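Local coordinates for mandelate racemase/muconate lactonizing enzyme-like protein (Rubrobacter xylanophilus DSM 9941, PDB 3CYJ) that belongs to the enolase superfamily, pairing an N-terminal capping domain with a C-terminal barrel domain, and carries a bound sodium ion, at residues A[18-24]-A[320-325]. Numbering follows the deposited sequence.
Sequences VPTDYPE and HDHARV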
loop_
_atom_site.group_PDB
_atom_site.type_symbol
_atom_site.label_atom_id
_atom_site.label_comp_id
_atom_site.label_asym_id
_atom_site.label_seq_id
_atom_site.Cartn_x
_atom_site.Cartn_y
_atom_site.Cartn_z
ATOM N N VAL A 18 -29.965 34.490 -18.199
ATOM C CA VAL A 18 -30.732 34.078 -19.372
ATOM C C VAL A 18 -31.546 32.792 -19.096
ATOM O O VAL A 18 -30.987 31.727 -18.759
ATOM C CB VAL A 18 -29.791 33.790 -20.568
ATOM C CG1 VAL A 18 -30.585 33.417 -21.790
ATOM C CG2 VAL A 18 -28.847 34.987 -20.845
ATOM N N PRO A 19 -32.885 32.880 -19.239
ATOM C CA PRO A 19 -33.682 31.675 -19.139
ATOM C C PRO A 19 -33.198 30.598 -20.093
ATOM O O PRO A 19 -32.815 30.889 -21.196
ATOM C CB PRO A 19 -35.098 32.159 -19.556
ATOM C CG PRO A 19 -35.102 33.611 -19.134
ATOM C CD PRO A 19 -33.714 34.068 -19.530
ATOM N N THR A 20 -33.246 29.359 -19.641
ATOM C CA THR A 20 -33.061 28.197 -20.491
ATOM C C THR A 20 -34.251 28.155 -21.460
ATOM O O THR A 20 -35.318 28.710 -21.162
ATOM C CB THR A 20 -32.997 26.876 -19.656
ATOM O OG1 THR A 20 -34.120 26.805 -18.758
ATOM C CG2 THR A 20 -31.737 26.854 -18.769
ATOM N N ASP A 21 -34.088 27.495 -22.607
ATOM C CA ASP A 21 -35.183 27.399 -23.561
ATOM C C ASP A 21 -36.230 26.314 -23.193
ATOM O O ASP A 21 -37.213 26.131 -23.892
ATOM C CB ASP A 21 -34.655 27.285 -25.009
ATOM C CG ASP A 21 -33.763 26.042 -25.233
ATOM O OD1 ASP A 21 -33.572 25.247 -24.294
ATOM O OD2 ASP A 21 -33.246 25.853 -26.360
ATOM N N TYR A 22 -36.020 25.599 -22.090
ATOM C CA TYR A 22 -36.968 24.582 -21.617
ATOM C C TYR A 22 -36.574 24.374 -20.158
ATOM O O TYR A 22 -35.439 24.709 -19.782
ATOM C CB TYR A 22 -36.786 23.282 -22.415
ATOM C CG TYR A 22 -37.869 22.240 -22.213
ATOM C CD1 TYR A 22 -39.108 22.352 -22.864
ATOM C CD2 TYR A 22 -37.650 21.117 -21.394
ATOM C CE1 TYR A 22 -40.135 21.376 -22.690
ATOM C CE2 TYR A 22 -38.669 20.131 -21.220
ATOM C CZ TYR A 22 -39.909 20.282 -21.871
ATOM O OH TYR A 22 -40.896 19.329 -21.695
ATOM N N PRO A 23 -37.491 23.865 -19.304
ATOM C CA PRO A 23 -36.992 23.533 -17.929
ATOM C C PRO A 23 -35.913 22.412 -17.985
ATOM O O PRO A 23 -36.106 21.411 -18.696
ATOM C CB PRO A 23 -38.234 22.995 -17.184
ATOM C CG PRO A 23 -39.415 23.114 -18.123
ATOM C CD PRO A 23 -38.940 23.639 -19.476
ATOM N N GLU A 24 -34.813 22.555 -17.253
ATOM C CA GLU A 24 -33.721 21.580 -17.394
ATOM C C GLU A 24 -33.360 20.904 -16.079
ATOM O O GLU A 24 -33.466 21.487 -15.004
ATOM C CB GLU A 24 -32.484 22.245 -18.027
ATOM C CG GLU A 24 -32.680 22.657 -19.516
ATOM C CD GLU A 24 -31.464 23.363 -20.084
ATOM O OE1 GLU A 24 -30.430 23.410 -19.394
ATOM O OE2 GLU A 24 -31.491 23.878 -21.215
ATOM N N HIS A 320 -25.077 22.734 -24.311
ATOM C CA HIS A 320 -26.267 23.444 -24.803
ATOM C C HIS A 320 -26.475 24.791 -24.136
ATOM O O HIS A 320 -26.397 25.822 -24.794
ATOM C CB HIS A 320 -27.535 22.581 -24.650
ATOM C CG HIS A 320 -28.809 23.327 -24.930
ATOM N ND1 HIS A 320 -29.156 23.780 -26.193
ATOM C CD2 HIS A 320 -29.818 23.706 -24.105
ATOM C CE1 HIS A 320 -30.308 24.426 -26.123
ATOM N NE2 HIS A 320 -30.739 24.377 -24.873
ATOM N N ASP A 321 -26.718 24.823 -22.824
ATOM C CA ASP A 321 -26.979 26.110 -22.141
ATOM C C ASP A 321 -26.011 27.193 -22.569
ATOM O O ASP A 321 -26.396 28.348 -22.792
ATOM C CB ASP A 321 -26.905 25.991 -20.635
ATOM C CG ASP A 321 -27.947 25.043 -20.053
ATOM O OD1 ASP A 321 -28.609 24.313 -20.800
ATOM O OD2 ASP A 321 -28.118 24.998 -18.814
ATOM N N HIS A 322 -24.736 26.810 -22.677
ATOM C CA HIS A 322 -23.668 27.768 -22.805
ATOM C C HIS A 322 -23.471 28.209 -24.205
ATOM O O HIS A 322 -23.296 29.416 -24.440
ATOM C CB HIS A 322 -22.365 27.213 -22.237
ATOM C CG HIS A 322 -22.415 27.032 -20.763
ATOM N ND1 HIS A 322 -21.389 26.458 -20.044
ATOM C CD2 HIS A 322 -23.391 27.339 -19.868
ATOM C CE1 HIS A 322 -21.721 26.432 -18.765
ATOM N NE2 HIS A 322 -22.933 26.959 -18.633
ATOM N N ALA A 323 -23.422 27.255 -25.128
ATOM C CA ALA A 323 -23.435 27.569 -26.549
ATOM C C ALA A 323 -24.547 28.608 -26.851
ATOM O O ALA A 323 -24.297 29.676 -27.417
ATOM C CB ALA A 323 -23.647 26.306 -27.366
ATOM N N ARG A 324 -25.754 28.310 -26.413
ATOM C CA ARG A 324 -26.903 29.196 -26.643
ATOM C C ARG A 324 -26.723 30.588 -26.021
ATOM O O ARG A 324 -26.898 31.588 -26.684
ATOM C CB ARG A 324 -28.173 28.523 -26.122
ATOM C CG ARG A 324 -29.442 29.377 -26.134
ATOM C CD ARG A 324 -30.631 28.511 -25.615
ATOM N NE ARG A 324 -31.875 29.264 -25.642
ATOM C CZ ARG A 324 -32.320 30.013 -24.643
ATOM N NH1 ARG A 324 -31.649 30.078 -23.496
ATOM N NH2 ARG A 324 -33.448 30.699 -24.797
ATOM N N VAL A 325 -26.352 30.663 -24.748
ATOM C CA VAL A 325 -26.074 31.959 -24.099
ATOM C C VAL A 325 -24.928 32.724 -24.786
ATOM O O VAL A 325 -24.944 33.942 -24.848
ATOM C CB VAL A 325 -25.764 31.745 -22.583
ATOM C CG1 VAL A 325 -25.000 32.942 -21.932
ATOM C CG2 VAL A 325 -27.037 31.416 -21.817
#
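Asp21 meets two basic side chains of helix 320-325. His320 NE2 donates to Asp21 OD1 over 3.0 Å, a His-carboxylate hydrogen bond with an N-H...O angle of 164°; the oxygen lies in the ring plane at its edge, but the histidine arrives on the syn side well out of the carboxylate plane. Its CB, meanwhile, rests on one face of the Arg324 guanidinium, and the salt bridge from Asp21 OD2 to Arg324 NE is long, 3.7 Å, and electrostatic, the oxygen lying well off the guanidinium plane. A directed bond of Arg324 goes to the backbone: with its chain extended from CG to NE, the side chain reaches across to strand 18-20, where NH1 meets Pro19 O at 2.7 Å, in the carbonyl plane. The contact spans the two domains of the enolase-superfamily architecture, joining the N-terminal domain to the helix that follows barrel strand 313-319. Strand 18-20 and the helix run at 137°, closer to antiparallel than parallel. Past the turn at Asp21 and Tyr22, Glu24 comes back toward the helix and approaches Asp321 from the opposite direction, with Glu24 OE1 2.5 Å from Asp321 OD1; so short a distance suggests that one of the two acids holds a proton. The other oxygen, Glu24 OE2, lies 3.3 Å from His320 CD2 at the ring edge. At the far end, Val18 CB packs on Val325 CG2 at 3.8 Å. Further out, Trp31 NE1 hydrogen-bonds Asp321 OD2, holding one end of that carboxylate, and Phe140 touches both Glu24 and Asp321. The corner itself is braced by Thr20, whose OG1 turns between its own N and carbonyl carbon (chi1 51°) and donates to Tyr22 O over 2.7 Å.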